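Local coordinates for protein GCN5-related N-acetyltransferase (Streptococcus suis, PDB 3G3S) that probably transfers an acetyl group from acetyl-coenzyme A to an amine, as a member of the GCN5-related N-acetyltransferase family, at residues 108-117 with 202-213. Sequence-based numbering, arbitrary orientation.
Sequences FDLGHLQKLV and KACAAQLILACL
Val117 and Leu210 are reciprocal knobs into holes, a compact example of how two helices interlock without a hydrogen bond between them. Val117 enters among Ala203, Ala206, Gln207 and Leu210, while Leu210 is lodged among Leu110, Leu113, Gln114 and Val117. Within the GNAT fold this seats helix 110-117 on helix 202-213, their axes 8.0 Å apart and 134° between their directions. The alanines of helix 202-213 let the backbones come close: CA of Val117 is 4.8 Å from CA of Ala203, and CA of Leu113 is 5.1 Å from CA of Ala206. Leu113 and Leu210 run alongside one another, pointing opposite ways, and CD1 of Leu113 reaches 3.6 Å from Ile209 CG2. That same methyl sits over the centre of the Phe108 ring, 3.7 Å from the centroid, a CH-pi contact; with CG1 of Ile209 turned beside the backbone N (chi1 -70°), the CG2 branch is left facing both the ring and Leu113. Toward the start of helix 202-213, Leu116 lies nearly perpendicular across the aliphatic chain of Lys202, CD2 3.8 Å from CE. Further out, Tyr237 meets the Phe108 ring edge-to-face, and Leu235 of helix 226-235 touches both Leu113 and Leu116. Ile209 also packs on Ile187 of strand 184-191, linking the pair to the sheet. Asp109 N-caps helix 110-117: its OD1 accepts a nearly straight bond from His112 N (171°), met from above the carboxylate plane, and a weak one from Gly111 N, 3.2 Å from the same OD1.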
loop_
_atom_site.group_PDB
_atom_site.type_symbol
_atom_site.label_atom_id
_atom_site.label_comp_id
_atom_site.label_asym_id
_atom_site.label_seq_id
_atom_site.Cartn_x
_atom_site.Cartn_y
_atom_site.Cartn_z
ATOM N N PHE A 108 20.345 13.794 3.453
ATOM C CA PHE A 108 21.004 13.719 4.760
ATOM C C PHE A 108 22.517 13.586 4.631
ATOM O O PHE A 108 22.995 12.941 3.718
ATOM C CB PHE A 108 20.490 12.522 5.550
ATOM C CG PHE A 108 19.048 12.642 5.930
ATOM C CD1 PHE A 108 18.663 13.552 6.897
ATOM C CD2 PHE A 108 18.080 11.857 5.324
ATOM C CE1 PHE A 108 17.337 13.678 7.250
ATOM C CE2 PHE A 108 16.743 11.984 5.681
ATOM C CZ PHE A 108 16.380 12.888 6.638
ATOM N N ASP A 109 23.244 14.182 5.569
ATOM C CA ASP A 109 24.701 14.117 5.615
ATOM C C ASP A 109 24.972 13.053 6.627
ATOM O O ASP A 109 24.930 13.304 7.815
ATOM C CB ASP A 109 25.238 15.482 6.015
ATOM C CG ASP A 109 26.746 15.529 6.143
ATOM O OD1 ASP A 109 27.385 14.464 6.186
ATOM O OD2 ASP A 109 27.261 16.664 6.247
ATOM N N LEU A 110 25.213 11.843 6.162
ATOM C CA LEU A 110 25.431 10.726 7.062
ATOM C C LEU A 110 26.612 10.927 8.008
ATOM O O LEU A 110 26.600 10.424 9.140
ATOM C CB LEU A 110 25.681 9.440 6.275
ATOM C CG LEU A 110 24.682 8.949 5.223
ATOM C CD1 LEU A 110 25.168 7.599 4.668
ATOM C CD2 LEU A 110 23.274 8.825 5.778
ATOM N N GLY A 111 27.649 11.619 7.537
ATOM C CA GLY A 111 28.846 11.867 8.366
ATOM C C GLY A 111 28.499 12.738 9.549
ATOM O O GLY A 111 28.870 12.462 10.687
ATOM N N HIS A 112 27.775 13.798 9.240
ATOM C CA HIS A 112 27.273 14.753 10.206
ATOM C C HIS A 112 26.371 14.086 11.233
ATOM O O HIS A 112 26.507 14.325 12.434
ATOM C CB HIS A 112 26.541 15.841 9.417
ATOM C CG HIS A 112 25.616 16.702 10.217
ATOM N ND1 HIS A 112 26.037 17.472 11.278
ATOM C CD2 HIS A 112 24.302 16.988 10.036
ATOM C CE1 HIS A 112 25.011 18.161 11.746
ATOM N NE2 HIS A 112 23.947 17.885 11.009
ATOM N N LEU A 113 25.464 13.237 10.769
ATOM C CA LEU A 113 24.533 12.579 11.676
ATOM C C LEU A 113 25.266 11.664 12.623
ATOM O O LEU A 113 24.957 11.617 13.814
ATOM C CB LEU A 113 23.475 11.781 10.902
ATOM C CG LEU A 113 22.504 12.628 10.077
ATOM C CD1 LEU A 113 21.692 11.714 9.217
ATOM C CD2 LEU A 113 21.606 13.534 10.963
ATOM N N GLN A 114 26.216 10.908 12.090
ATOM C CA GLN A 114 26.976 9.996 12.921
ATOM C C GLN A 114 27.766 10.774 13.964
ATOM O O GLN A 114 27.867 10.314 15.078
ATOM C CB GLN A 114 27.917 9.113 12.094
ATOM C CG GLN A 114 28.556 7.993 12.908
ATOM C CD GLN A 114 27.542 6.988 13.467
ATOM O OE1 GLN A 114 26.758 6.396 12.722
ATOM N NE2 GLN A 114 27.580 6.775 14.781
ATOM N N LYS A 115 28.325 11.933 13.612
ATOM C CA LYS A 115 29.043 12.746 14.609
ATOM C C LYS A 115 28.146 13.140 15.781
ATOM O O LYS A 115 28.580 13.099 16.922
ATOM C CB LYS A 115 29.645 14.012 14.003
ATOM C CG LYS A 115 30.457 14.834 15.011
ATOM N N LEU A 116 26.906 13.521 15.493
ATOM C CA LEU A 116 25.952 13.881 16.533
ATOM C C LEU A 116 25.705 12.688 17.447
ATOM O O LEU A 116 25.613 12.836 18.667
ATOM C CB LEU A 116 24.631 14.360 15.920
ATOM C CG LEU A 116 24.657 15.632 15.070
ATOM C CD1 LEU A 116 23.296 15.925 14.441
ATOM C CD2 LEU A 116 25.152 16.853 15.876
ATOM N N VAL A 117 25.588 11.500 16.860
ATOM C CA VAL A 117 25.395 10.285 17.651
ATOM C C VAL A 117 26.629 10.049 18.524
ATOM O O VAL A 117 26.517 9.847 19.731
ATOM C CB VAL A 117 25.097 9.060 16.750
ATOM C CG1 VAL A 117 25.177 7.766 17.536
ATOM C CG2 VAL A 117 23.714 9.228 16.077
ATOM N N LYS A 202 18.723 15.711 19.573
ATOM C CA LYS A 202 19.530 15.751 18.364
ATOM C C LYS A 202 20.306 14.440 18.173
ATOM O O LYS A 202 20.385 13.911 17.075
ATOM C CB LYS A 202 20.459 16.953 18.527
ATOM C CG LYS A 202 21.303 17.380 17.379
ATOM C CD LYS A 202 22.152 18.628 17.786
ATOM C CE LYS A 202 23.263 18.302 18.820
ATOM N NZ LYS A 202 23.860 19.493 19.530
ATOM N N ALA A 203 20.850 13.903 19.260
ATOM C CA ALA A 203 21.570 12.649 19.204
ATOM C C ALA A 203 20.648 11.468 18.891
ATOM O O ALA A 203 20.996 10.621 18.067
ATOM C CB ALA A 203 22.332 12.406 20.529
ATOM N N CYS A 204 19.501 11.367 19.562
ATOM C CA CYS A 204 18.602 10.243 19.285
ATOM C C CYS A 204 17.880 10.409 17.943
ATOM O O CYS A 204 17.514 9.414 17.338
ATOM C CB CYS A 204 17.609 9.988 20.447
ATOM S SG CYS A 204 16.700 11.404 21.052
ATOM N N ALA A 205 17.642 11.653 17.513
ATOM C CA ALA A 205 17.043 11.919 16.217
ATOM C C ALA A 205 18.041 11.500 15.157
ATOM O O ALA A 205 17.689 10.791 14.221
ATOM C CB ALA A 205 16.706 13.365 16.069
ATOM N N ALA A 206 19.301 11.877 15.352
ATOM C CA ALA A 206 20.329 11.502 14.377
ATOM C C ALA A 206 20.395 9.993 14.236
ATOM O O ALA A 206 20.398 9.476 13.126
ATOM C CB ALA A 206 21.709 12.101 14.750
ATOM N N GLN A 207 20.425 9.285 15.359
ATOM C CA GLN A 207 20.489 7.815 15.354
ATOM C C GLN A 207 19.302 7.188 14.662
ATOM O O GLN A 207 19.447 6.251 13.886
ATOM C CB GLN A 207 20.541 7.309 16.788
ATOM C CG GLN A 207 20.612 5.776 17.011
ATOM C CD GLN A 207 21.986 5.218 16.741
ATOM O OE1 GLN A 207 22.429 5.176 15.594
ATOM N NE2 GLN A 207 22.658 4.767 17.785
ATOM N N LEU A 208 18.107 7.677 14.985
ATOM C CA LEU A 208 16.891 7.156 14.362
ATOM C C LEU A 208 16.925 7.329 12.838
ATOM O O LEU A 208 16.614 6.387 12.106
ATOM C CB LEU A 208 15.651 7.848 14.944
ATOM C CG LEU A 208 14.297 7.409 14.373
ATOM C CD1 LEU A 208 14.125 5.908 14.489
ATOM C CD2 LEU A 208 13.151 8.156 15.039
ATOM N N ILE A 209 17.293 8.528 12.382
ATOM C CA ILE A 209 17.395 8.849 10.947
ATOM C C ILE A 209 18.336 7.833 10.320
ATOM O O ILE A 209 17.990 7.171 9.360
ATOM C CB ILE A 209 17.891 10.297 10.715
ATOM C CG1 ILE A 209 16.799 11.295 11.135
ATOM C CG2 ILE A 209 18.316 10.531 9.216
ATOM C CD1 ILE A 209 17.214 12.762 11.234
ATOM N N LEU A 210 19.524 7.673 10.904
ATOM C CA LEU A 210 20.508 6.697 10.407
ATOM C C LEU A 210 19.958 5.267 10.365
ATOM O O LEU A 210 20.193 4.530 9.402
ATOM C CB LEU A 210 21.785 6.750 11.250
ATOM C CG LEU A 210 22.689 7.951 11.027
ATOM C CD1 LEU A 210 23.755 8.017 12.121
ATOM C CD2 LEU A 210 23.347 7.901 9.635
ATOM N N ALA A 211 19.206 4.891 11.400
ATOM C CA ALA A 211 18.560 3.586 11.451
ATOM C C ALA A 211 17.553 3.431 10.300
ATOM O O ALA A 211 17.441 2.353 9.685
ATOM C CB ALA A 211 17.861 3.395 12.792
ATOM N N CYS A 212 16.802 4.499 10.037
ATOM C CA CYS A 212 15.827 4.521 8.952
ATOM C C CYS A 212 16.479 4.366 7.603
ATOM O O CYS A 212 16.128 3.481 6.834
ATOM C CB CYS A 212 15.041 5.820 8.970
ATOM S SG CYS A 212 13.756 5.757 10.255
ATOM N N LEU A 213 17.440 5.235 7.335
ATOM C CA LEU A 213 18.162 5.203 6.080
ATOM C C LEU A 213 18.775 3.824 5.840
ATOM O O LEU A 213 18.691 3.276 4.742
ATOM C CB LEU A 213 19.222 6.299 6.050
ATOM C CG LEU A 213 18.755 7.767 6.101
ATOM C CD1 LEU A 213 19.968 8.640 5.984
ATOM C CD2 LEU A 213 17.733 8.159 5.023
#